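Local atomic coordinates of ancylostoma secreted protein 1 (Necator americanus, PDB entry 3NT8), a protein that is a secreted hookworm protein built of two CAP domains and associated with the transition of infective larvae to parasitism. Residues A[375-379]-A[380-384]. Numbering follows the deposited sequence.
Sequences VFCND and FTFGV
Cys-377 SG lies 3.9 Å from Phe-382 CB and also near two aromatic rings. The sulfur is 5.1 Å from the centroid of the Phe-380 ring; from that of the Phe-382 ring it is 5.4 Å, and both sulfur-aromatic approaches are oblique. Cys-377 CB points to the side of the sheet that carries Val-375 and Phe-382, and chi1 of -66° then turns SG toward Phe-382 CB, where its disulfide to Cys-291 fixes it. The backbone beneath is a beta hairpin joining strands 369-376 and 381-388, the central pair of the four-stranded sheet in the second CAP domain. Val-375 and Phe-382 form a hydrogen-bonded antiparallel pair, Val-375 N to Phe-382 O at 2.8 Å and Phe-382 N to Val-375 O at 2.9 Å. Nearer the turn, Cys-377 N donates a bent hydrogen bond to Phe-380 O, 3.1 Å long with an N-H...O angle of 135°, against the nearly straight pair before it. On the reverse face, Thr-381 CG2 meets the edge of the Phe-376 ring, 3.7 Å from CD1, while Thr-381 OG1 is hydrogen-bonded to Val-313 O and Phe-316 N. Cys-377, Thr-381 and Phe-382 are buried; the turn is looser, with Asn-378 exposed and exposed Asp-379 placing OD2 3.2 Å from Phe-380 CD2, at the ring edge.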
loop_
_atom_site.group_PDB
_atom_site.type_symbol
_atom_site.label_atom_id
_atom_site.label_comp_id
_atom_site.label_asym_id
_atom_site.label_seq_id
_atom_site.Cartn_x
_atom_site.Cartn_y
_atom_site.Cartn_z
ATOM N N VAL A 375 -5.577 -10.925 8.750
ATOM C CA VAL A 375 -6.797 -11.334 9.488
ATOM C C VAL A 375 -7.692 -10.104 9.570
ATOM O O VAL A 375 -7.208 -8.990 9.913
ATOM C CB VAL A 375 -6.494 -11.875 10.935
ATOM C CG1 VAL A 375 -7.775 -12.464 11.589
ATOM C CG2 VAL A 375 -5.469 -12.975 10.903
ATOM N N PHE A 376 -8.975 -10.271 9.235
ATOM C CA PHE A 376 -9.912 -9.135 9.384
ATOM C C PHE A 376 -10.434 -9.120 10.810
ATOM O O PHE A 376 -11.237 -9.967 11.201
ATOM C CB PHE A 376 -11.058 -9.182 8.395
ATOM C CG PHE A 376 -10.637 -9.130 6.921
ATOM C CD1 PHE A 376 -9.534 -8.395 6.505
ATOM C CD2 PHE A 376 -11.398 -9.759 5.959
ATOM C CE1 PHE A 376 -9.172 -8.337 5.154
ATOM C CE2 PHE A 376 -11.041 -9.709 4.606
ATOM C CZ PHE A 376 -9.897 -8.978 4.219
ATOM N N CYS A 377 -9.951 -8.173 11.604
ATOM C CA CYS A 377 -10.397 -8.051 12.963
ATOM C C CYS A 377 -11.466 -6.952 12.980
ATOM O O CYS A 377 -11.582 -6.176 12.019
ATOM C CB CYS A 377 -9.212 -7.754 13.872
ATOM S SG CYS A 377 -7.982 -9.139 13.993
ATOM N N ASN A 378 -12.271 -6.895 14.040
ATOM C CA ASN A 378 -13.396 -5.952 14.044
ATOM C C ASN A 378 -12.976 -4.475 14.244
ATOM O O ASN A 378 -13.787 -3.524 14.159
ATOM C CB ASN A 378 -14.501 -6.407 15.018
ATOM C CG ASN A 378 -13.983 -6.737 16.425
ATOM O OD1 ASN A 378 -13.079 -6.077 16.968
ATOM N ND2 ASN A 378 -14.591 -7.750 17.034
ATOM N N ASP A 379 -11.688 -4.296 14.438
ATOM C CA ASP A 379 -11.131 -3.044 14.871
ATOM C C ASP A 379 -10.020 -2.522 13.896
ATOM O O ASP A 379 -9.604 -1.339 13.947
ATOM C CB ASP A 379 -10.563 -3.290 16.269
ATOM C CG ASP A 379 -10.328 -2.026 17.029
ATOM O OD1 ASP A 379 -11.175 -1.757 17.921
ATOM O OD2 ASP A 379 -9.314 -1.324 16.731
ATOM N N PHE A 380 -9.541 -3.408 13.024
ATOM C CA PHE A 380 -8.413 -3.107 12.146
ATOM C C PHE A 380 -8.182 -4.331 11.327
ATOM O O PHE A 380 -8.643 -5.412 11.714
ATOM C CB PHE A 380 -7.136 -2.728 12.899
ATOM C CG PHE A 380 -6.808 -3.617 14.086
ATOM C CD1 PHE A 380 -6.167 -4.835 13.918
ATOM C CD2 PHE A 380 -7.072 -3.187 15.386
ATOM C CE1 PHE A 380 -5.847 -5.651 15.032
ATOM C CE2 PHE A 380 -6.763 -4.001 16.527
ATOM C CZ PHE A 380 -6.157 -5.239 16.336
ATOM N N THR A 381 -7.541 -4.158 10.164
ATOM C CA THR A 381 -7.011 -5.301 9.397
ATOM C C THR A 381 -5.603 -5.594 9.974
ATOM O O THR A 381 -4.772 -4.728 10.030
ATOM C CB THR A 381 -6.954 -4.993 7.910
ATOM O OG1 THR A 381 -8.233 -4.503 7.472
ATOM C CG2 THR A 381 -6.574 -6.198 7.103
ATOM N N PHE A 382 -5.354 -6.835 10.375
ATOM C CA PHE A 382 -4.155 -7.250 11.119
ATOM C C PHE A 382 -3.262 -8.110 10.229
ATOM O O PHE A 382 -3.731 -9.061 9.630
ATOM C CB PHE A 382 -4.646 -8.052 12.354
ATOM C CG PHE A 382 -3.548 -8.446 13.344
ATOM C CD1 PHE A 382 -2.411 -7.690 13.457
ATOM C CD2 PHE A 382 -3.693 -9.566 14.181
ATOM C CE1 PHE A 382 -1.416 -8.028 14.377
ATOM C CE2 PHE A 382 -2.717 -9.894 15.081
ATOM C CZ PHE A 382 -1.571 -9.101 15.183
ATOM N N GLY A 383 -1.982 -7.740 10.101
ATOM C CA GLY A 383 -1.037 -8.448 9.235
ATOM C C GLY A 383 0.149 -8.953 10.072
ATOM O O GLY A 383 0.742 -8.184 10.826
ATOM N N VAL A 384 0.418 -10.251 10.013
ATOM C CA VAL A 384 1.507 -10.898 10.794
ATOM C C VAL A 384 2.394 -11.679 9.821
ATOM O O VAL A 384 1.893 -12.491 9.017
ATOM C CB VAL A 384 0.983 -11.880 11.908
ATOM C CG1 VAL A 384 2.206 -12.586 12.698
ATOM C CG2 VAL A 384 0.007 -11.203 12.900
#